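Local coordinates for protein mini spindles (Drosophila melanogaster, PDB 5VJC) that probably binds tubulin through HEAT-repeat TOG domains to promote microtubule dynamics and mitotic spindle formation, at residues V107-L112 with K149-N154; Y114-F119 with R157-Q162; Q218-D223 with H251-D256. All coordinates share one frame; numbering follows the deposited sequence.

Two of the three contacts lie along one helix pair of this HEAT-repeat chain, and the third joins a loop to a helix start. Contacts 1 and 2 both join helix 105-124 to helix 150-166 and follow one another along the same interface, their centres about 11 Å apart. They meet directly where L112 O packs 3.7 Å from V159 CG2. Contact 3 lies farther along the array, with its centre about 32 Å from that of contact 1 and about 34 Å from that of contact 2. It brings a loop between helices against the start of helix 254-264 and touches neither of the others.

Contact 1 (V107-L112 with K149-N154)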
# COMPACT_ATOMS: atom_id res chain seq x y z
N VAL A 107 2.31 15.98 5.29
CA VAL A 107 1.01 15.32 5.14
C VAL A 107 1.21 13.81 5.05
O VAL A 107 0.45 13.03 5.65
CB VAL A 107 0.24 15.85 3.90
CG1 VAL A 107 -1.00 15.01 3.65
CG2 VAL A 107 -0.15 17.31 4.09
N LEU A 108 2.24 13.38 4.34
CA LEU A 108 2.50 11.95 4.23
C LEU A 108 2.85 11.35 5.59
O LEU A 108 2.29 10.32 5.98
CB LEU A 108 3.60 11.68 3.20
CG LEU A 108 3.31 12.14 1.77
CD1 LEU A 108 4.56 11.96 0.88
CD2 LEU A 108 2.16 11.37 1.18
N ILE A 109 3.74 11.99 6.35
CA ILE A 109 4.17 11.42 7.63
C ILE A 109 3.04 11.36 8.67
O ILE A 109 2.88 10.38 9.38
CB ILE A 109 5.38 12.20 8.23
CG1 ILE A 109 6.66 11.88 7.44
CG2 ILE A 109 5.57 11.83 9.70
CD1 ILE A 109 7.74 12.97 7.50
N LYS A 110 2.30 12.45 8.77
CA LYS A 110 1.18 12.48 9.70
C LYS A 110 0.02 11.56 9.24
O LYS A 110 -0.58 10.90 10.06
CB LYS A 110 0.70 13.92 9.89
CG LYS A 110 1.76 14.86 10.49
CD LYS A 110 2.29 14.32 11.83
CE LYS A 110 1.35 14.67 12.97
NZ LYS A 110 1.87 14.14 14.27
N GLY A 111 -0.26 11.52 7.93
CA GLY A 111 -1.27 10.59 7.42
C GLY A 111 -0.89 9.13 7.68
O GLY A 111 -1.71 8.30 8.08
N LEU A 112 0.38 8.81 7.47
CA LEU A 112 0.86 7.46 7.75
C LEU A 112 0.79 7.12 9.24
O LEU A 112 0.40 6.04 9.59
CB LEU A 112 2.29 7.26 7.21
CG LEU A 112 2.30 7.17 5.68
CD1 LEU A 112 3.70 7.42 5.10
CD2 LEU A 112 1.74 5.83 5.22
N LYS A 149 12.12 10.33 1.03
CA LYS A 149 12.25 10.57 2.46
C LYS A 149 12.09 9.34 3.32
O LYS A 149 11.10 8.59 3.23
CB LYS A 149 11.26 11.65 2.89
CG LYS A 149 11.66 13.01 2.35
CD LYS A 149 10.83 14.12 2.91
CE LYS A 149 11.15 15.41 2.15
NZ LYS A 149 12.61 15.63 2.01
N ASP A 150 13.10 9.15 4.16
CA ASP A 150 13.18 8.04 5.10
C ASP A 150 11.91 7.84 5.95
O ASP A 150 11.42 6.72 6.10
CB ASP A 150 14.37 8.25 6.02
CG ASP A 150 14.63 7.08 6.90
OD1 ASP A 150 15.45 6.23 6.51
OD2 ASP A 150 14.03 7.01 7.99
N ALA A 151 11.36 8.92 6.50
CA ALA A 151 10.22 8.76 7.41
C ALA A 151 8.96 8.31 6.65
O ALA A 151 8.14 7.57 7.20
CB ALA A 151 9.94 10.04 8.16
N VAL A 152 8.83 8.74 5.40
CA VAL A 152 7.73 8.28 4.55
C VAL A 152 7.87 6.78 4.25
O VAL A 152 6.91 6.02 4.42
CB VAL A 152 7.66 9.05 3.23
CG1 VAL A 152 6.56 8.48 2.34
CG2 VAL A 152 7.40 10.54 3.49
N ARG A 153 9.06 6.35 3.81
CA ARG A 153 9.29 4.94 3.51
C ARG A 153 9.03 4.08 4.74
O ARG A 153 8.37 3.02 4.65
CB ARG A 153 10.72 4.72 3.00
CG ARG A 153 11.07 5.49 1.74
CD ARG A 153 12.33 4.90 1.08
NE ARG A 153 13.47 4.97 1.98
CZ ARG A 153 14.28 6.02 2.07
NH1 ARG A 153 14.09 7.08 1.30
NH2 ARG A 153 15.30 6.01 2.93
N ASN A 154 9.53 4.51 5.90
CA ASN A 154 9.27 3.73 7.12
C ASN A 154 7.78 3.65 7.48
O ASN A 154 7.30 2.63 7.99
CB ASN A 154 10.06 4.30 8.30
CG ASN A 154 11.52 3.87 8.29
OD1 ASN A 154 11.87 2.89 7.62
ND2 ASN A 154 12.37 4.58 9.01
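K149 occupies the N-cap position of helix 150-166, and its carbonyl oxygen accepts the first backbone bond of this segment, from R153 N. Its backbone N is held in turn by the carboxylate of D147 in the preceding loop, while its long side chain leads away from 107-112. D150 faces the other side of the helix, where its OD1 forms a salt bridge with R153 NH2 at 3.6 Å.

A151 brings the first touch across the interface. Its CB meets the tip of I109, with CD1 of that isoleucine 3.7 Å away. The CG1 branch of I109 lies beside its own backbone N and continues nearly extended (chi2 155°), so CG1 and CD1 together rest against the small methyl group.

Here helices 105-124 and 150-166 run in roughly the same direction, their local axes 9.1 Å apart at closest approach and inclined by 29°. Helix 131-142 comes between them in sequence, so the pair shows the side-by-side stacking of alternate helices expected of a HEAT-repeat array.

V152 is the hub, and its two methyl branches have different partners. CG2, anti to the carbonyl carbon, lies obliquely against L108, 4.0 Å from CB and almost as close to CD1. CG1, anti to the backbone N (chi1 177°), faces L112 CD1 at 4.1 Å, the two side chains crossing at about a right angle. The same L112 CD1 comes nearer still to the V152 backbone, 3.6 Å from O. L112 also reaches V156 and V159 farther along this helix, and L108 and V152 both touch D147 in the loop.

R153 turns away from 107-112. One face of its guanidinium lies over D150 CA, and NH1 donates a hydrogen bond to D147 O.

Contact 2 (Y114-F119 with R157-Q162); sequences YLVQVF and RRVLRQ
The tight part of this contact gathers around V116, whose CG2 methyl, anti to the carbonyl carbon, touches both R158 CG at 3.5 Å and V159 CG2 at 3.8 Å. That V159 methyl also meets L115 CB at 3.7 Å, and L115 continues inward to helices 89-99 and 131-142, as expected of the hydrophobic core between stacked HEAT-repeat helices. Packing is looser where F119 CE2 stands 4.3 Å from V159 CG1. On the exposed side R158 bends at chi2 (85°) and lays one face of its guanidinium over V116 CG1, offset toward the rim. Q162 closes the interface. Extended beyond CG, it crosses V116 at about a right angle and donates from NE2 to V116 O at 3.1 Å. The bond is nearly straight (166° at the hydrogen), meets a carbonyl lone pair and lies close to the amide plane. An alanine here would remove this bond and the amide's contact with F119 CB, and would probably loosen this end of the interface. The chemistry is one-sided: one N-H of NE2 is used, whereas OE1 is buried without a polar partner, 3.3 Å from V116 CA, so burying OE1 probably carries a desolvation cost that the NE2 bond offsets only in part.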
# COMPACT_ATOMS: atom_id res chain seq x y z
N TYR A 114 -1.37 8.33 11.43
CA TYR A 114 -2.80 8.10 11.64
C TYR A 114 -3.19 6.71 11.19
O TYR A 114 -3.85 5.96 11.92
CB TYR A 114 -3.63 9.15 10.89
CG TYR A 114 -5.14 8.87 10.87
CD1 TYR A 114 -5.86 8.73 12.06
CD2 TYR A 114 -5.84 8.77 9.67
CE1 TYR A 114 -7.23 8.49 12.04
CE2 TYR A 114 -7.21 8.54 9.65
CZ TYR A 114 -7.90 8.40 10.83
OH TYR A 114 -9.26 8.15 10.80
N LEU A 115 -2.77 6.35 9.99
CA LEU A 115 -3.08 5.03 9.44
C LEU A 115 -2.62 3.90 10.34
O LEU A 115 -3.29 2.87 10.43
CB LEU A 115 -2.45 4.88 8.05
CG LEU A 115 -3.28 5.54 6.96
CD1 LEU A 115 -2.43 5.74 5.73
CD2 LEU A 115 -4.51 4.67 6.63
N VAL A 116 -1.45 4.07 10.97
CA VAL A 116 -0.98 3.08 11.93
C VAL A 116 -2.00 2.96 13.07
O VAL A 116 -2.31 1.84 13.46
CB VAL A 116 0.42 3.42 12.48
CG1 VAL A 116 0.79 2.50 13.65
CG2 VAL A 116 1.46 3.30 11.37
N GLN A 117 -2.51 4.08 13.58
CA GLN A 117 -3.53 4.03 14.65
C GLN A 117 -4.81 3.35 14.15
O GLN A 117 -5.44 2.56 14.87
CB GLN A 117 -3.90 5.42 15.18
CG GLN A 117 -2.78 6.40 15.59
CD GLN A 117 -3.36 7.81 15.78
OE1 GLN A 117 -3.01 8.75 15.05
NE2 GLN A 117 -4.30 7.94 16.73
N VAL A 118 -5.21 3.67 12.92
CA VAL A 118 -6.39 3.05 12.31
C VAL A 118 -6.27 1.54 12.19
O VAL A 118 -7.17 0.80 12.58
CB VAL A 118 -6.67 3.64 10.91
CG1 VAL A 118 -7.69 2.78 10.15
CG2 VAL A 118 -7.17 5.08 11.03
N PHE A 119 -5.15 1.07 11.63
CA PHE A 119 -5.05 -0.37 11.39
C PHE A 119 -4.88 -1.15 12.68
O PHE A 119 -5.35 -2.29 12.76
CB PHE A 119 -3.93 -0.66 10.37
CG PHE A 119 -4.40 -0.53 8.96
CD1 PHE A 119 -4.95 -1.61 8.30
CD2 PHE A 119 -4.40 0.71 8.34
CE1 PHE A 119 -5.46 -1.48 7.01
CE2 PHE A 119 -4.90 0.85 7.04
CZ PHE A 119 -5.43 -0.24 6.38
N ARG A 157 5.97 1.23 5.07
CA ARG A 157 6.28 -0.13 5.45
C ARG A 157 5.49 -0.56 6.70
O ARG A 157 4.97 -1.68 6.78
CB ARG A 157 7.80 -0.27 5.67
CG ARG A 157 8.37 -1.70 5.77
CD ARG A 157 9.72 -1.81 4.97
NE ARG A 157 10.53 -0.61 5.15
CZ ARG A 157 11.24 -0.03 4.19
NH1 ARG A 157 11.27 -0.56 2.98
NH2 ARG A 157 11.93 1.07 4.46
N ARG A 158 5.39 0.32 7.69
CA ARG A 158 4.71 -0.01 8.95
C ARG A 158 3.21 -0.27 8.70
O ARG A 158 2.64 -1.27 9.19
CB ARG A 158 4.91 1.13 9.96
CG ARG A 158 4.15 0.99 11.26
CD ARG A 158 4.86 0.14 12.30
NE ARG A 158 4.25 0.27 13.63
CZ ARG A 158 3.24 -0.48 14.08
NH1 ARG A 158 2.73 -1.44 13.32
NH2 ARG A 158 2.75 -0.28 15.30
N VAL A 159 2.59 0.61 7.94
CA VAL A 159 1.19 0.45 7.54
C VAL A 159 1.03 -0.80 6.68
O VAL A 159 0.13 -1.59 6.90
CB VAL A 159 0.68 1.70 6.76
CG1 VAL A 159 -0.75 1.48 6.17
CG2 VAL A 159 0.73 2.94 7.65
N LEU A 160 1.89 -0.98 5.68
CA LEU A 160 1.76 -2.14 4.81
C LEU A 160 1.82 -3.44 5.63
O LEU A 160 1.08 -4.42 5.37
CB LEU A 160 2.84 -2.15 3.73
CG LEU A 160 2.66 -3.19 2.62
CD1 LEU A 160 1.55 -2.81 1.64
CD2 LEU A 160 3.96 -3.43 1.87
N ARG A 161 2.64 -3.44 6.67
CA ARG A 161 2.80 -4.67 7.45
C ARG A 161 1.69 -4.87 8.47
O ARG A 161 1.59 -5.94 9.07
CB ARG A 161 4.17 -4.69 8.10
CG ARG A 161 5.24 -4.91 7.03
CD ARG A 161 6.66 -4.81 7.59
NE ARG A 161 7.63 -4.86 6.51
CZ ARG A 161 8.94 -4.94 6.68
NH1 ARG A 161 9.44 -5.03 7.91
NH2 ARG A 161 9.75 -4.98 5.63
N GLN A 162 0.84 -3.86 8.61
CA GLN A 162 -0.44 -4.02 9.28
C GLN A 162 -1.53 -4.49 8.32
O GLN A 162 -2.36 -5.29 8.68
CB GLN A 162 -0.88 -2.72 9.92
CG GLN A 162 -0.00 -2.26 11.06
CD GLN A 162 -0.46 -0.92 11.54
OE1 GLN A 162 -0.46 0.06 10.78
NE2 GLN A 162 -0.91 -0.87 12.80

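Contact 3 (Q218-D223 with H251-D256)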
# COMPACT_ATOMS: atom_id res chain seq x y z
N GLN A 218 15.50 -8.61 -12.41
CA GLN A 218 15.98 -7.35 -11.83
C GLN A 218 17.46 -7.39 -11.46
O GLN A 218 18.05 -6.37 -11.10
CB GLN A 218 15.15 -7.00 -10.59
CG GLN A 218 13.67 -6.88 -10.87
CD GLN A 218 13.36 -5.69 -11.75
OE1 GLN A 218 13.97 -4.64 -11.62
NE2 GLN A 218 12.43 -5.87 -12.68
N ILE A 219 18.07 -8.57 -11.54
CA ILE A 219 19.46 -8.70 -11.15
C ILE A 219 20.37 -7.96 -12.14
O ILE A 219 21.40 -7.40 -11.76
CB ILE A 219 19.87 -10.18 -11.03
CG1 ILE A 219 19.20 -10.79 -9.80
CG2 ILE A 219 21.38 -10.32 -10.90
CD1 ILE A 219 19.44 -12.29 -9.63
N SER A 220 19.95 -7.91 -13.40
CA SER A 220 20.72 -7.26 -14.45
C SER A 220 20.51 -5.74 -14.50
O SER A 220 21.03 -5.08 -15.40
CB SER A 220 20.38 -7.87 -15.80
OG SER A 220 18.99 -7.76 -16.06
N ASP A 221 19.76 -5.20 -13.55
CA ASP A 221 19.48 -3.76 -13.52
C ASP A 221 20.79 -2.97 -13.45
O ASP A 221 21.75 -3.41 -12.82
CB ASP A 221 18.59 -3.40 -12.33
CG ASP A 221 17.93 -2.05 -12.49
OD1 ASP A 221 18.60 -1.02 -12.23
OD2 ASP A 221 16.75 -2.00 -12.86
N ARG A 222 20.83 -1.82 -14.10
CA ARG A 222 22.05 -1.02 -14.12
C ARG A 222 22.25 -0.33 -12.78
O ARG A 222 23.39 -0.15 -12.32
CB ARG A 222 22.02 0.01 -15.25
CG ARG A 222 23.05 -0.26 -16.33
CD ARG A 222 22.76 0.50 -17.62
NE ARG A 222 23.23 -0.23 -18.79
CZ ARG A 222 23.43 0.30 -19.99
NH1 ARG A 222 23.22 1.59 -20.19
NH2 ARG A 222 23.86 -0.46 -20.99
N ASP A 223 21.14 0.05 -12.14
CA ASP A 223 21.19 0.66 -10.82
C ASP A 223 21.65 -0.37 -9.80
O ASP A 223 21.02 -1.41 -9.62
CB ASP A 223 19.81 1.23 -10.44
CG ASP A 223 19.86 2.08 -9.19
OD1 ASP A 223 19.90 1.50 -8.08
OD2 ASP A 223 19.85 3.32 -9.31
N HIS A 251 17.04 -17.84 -17.02
CA HIS A 251 18.40 -17.99 -17.53
C HIS A 251 19.17 -16.67 -17.46
O HIS A 251 18.77 -15.69 -18.08
CB HIS A 251 18.37 -18.52 -18.97
CG HIS A 251 17.20 -19.41 -19.25
ND1 HIS A 251 15.94 -18.93 -19.56
CD2 HIS A 251 17.09 -20.77 -19.26
CE1 HIS A 251 15.12 -19.94 -19.75
NE2 HIS A 251 15.79 -21.07 -19.58
N LEU A 252 20.28 -16.64 -16.72
CA LEU A 252 20.91 -15.36 -16.36
C LEU A 252 22.34 -15.14 -16.86
O LEU A 252 23.07 -16.09 -17.16
CB LEU A 252 20.93 -15.21 -14.84
CG LEU A 252 19.71 -14.73 -14.07
CD1 LEU A 252 18.67 -15.83 -13.96
CD2 LEU A 252 20.17 -14.29 -12.69
N ASN A 253 22.73 -13.87 -16.94
CA ASN A 253 24.07 -13.43 -17.29
C ASN A 253 25.09 -14.10 -16.38
O ASN A 253 25.03 -13.88 -15.18
CB ASN A 253 24.19 -11.92 -17.14
CG ASN A 253 22.92 -11.19 -17.51
OD1 ASN A 253 22.25 -10.65 -16.64
ND2 ASN A 253 22.58 -11.17 -18.80
N GLU A 254 26.00 -14.93 -16.91
CA GLU A 254 26.93 -15.72 -16.08
C GLU A 254 27.74 -14.84 -15.11
O GLU A 254 28.28 -15.34 -14.12
CB GLU A 254 27.89 -16.54 -16.95
CG GLU A 254 28.29 -15.86 -18.25
CD GLU A 254 27.31 -16.16 -19.36
OE1 GLU A 254 26.90 -17.34 -19.48
OE2 GLU A 254 26.96 -15.22 -20.12
N LYS A 255 27.80 -13.54 -15.37
CA LYS A 255 28.30 -12.62 -14.37
C LYS A 255 27.35 -12.58 -13.14
O LYS A 255 27.83 -12.59 -12.00
CB LYS A 255 28.49 -11.22 -14.97
CG LYS A 255 29.35 -10.27 -14.13
CD LYS A 255 28.75 -8.87 -14.11
CE LYS A 255 29.51 -7.96 -13.16
NZ LYS A 255 30.05 -8.72 -12.00
N ASP A 256 26.02 -12.55 -13.38
CA ASP A 256 24.99 -12.60 -12.33
C ASP A 256 25.21 -13.84 -11.46
O ASP A 256 25.32 -13.76 -10.22
CB ASP A 256 23.58 -12.66 -12.93
CG ASP A 256 23.15 -11.35 -13.58
OD1 ASP A 256 23.99 -10.43 -13.71
OD2 ASP A 256 21.93 -11.23 -13.91
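Matching first torsions bring I219 and D256 together: in each, the branch that leads on from CB lies beside the backbone N, anti to the carbonyl carbon (chi1 -71°). For I219 this sends CG1 one way and leaves CG2 anti to the backbone N, so the residue touches 251-256 at two points. The CG1 arm runs on extended (chi2 176°) until CD1 meets L252 CD2 at 3.7 Å, the two chains crossing at about a right angle. The CG2 methyl lies against the carboxylate of D256 as the side chains slide past each other in opposite directions, bringing OD2 to 3.2 Å from I219 CG2.

S220 adds a lesser touch, its CB lying beside the side chain of N253. Its hydroxyl sits in the crowded position between backbone N and carbonyl carbon and hydrogen-bonds to R217 O, back in the preceding helix.

Beyond S220 the loop leaves 251-256 and is held by other partners. D221 OD1 accepts from D223 N at 2.8 Å, an Asx turn, while D221 OD2 forms a salt bridge with R188 of helix 185-202. D223, at the N-cap of helix 224-241, uses OD1 to hold S225 N. The contact thus places the connection between helices 209-217 and 224-241 against the first turn of helix 254-264, the last helix of the modelled chain.

N253 occupies the N-cap position of that helix, and D256 belongs to its first turn. The positive end of the helix dipole would tend to favour a charged carboxylate there, while the burial of D256 and the methyl group against OD2 would tend to disfavour it by limiting solvation.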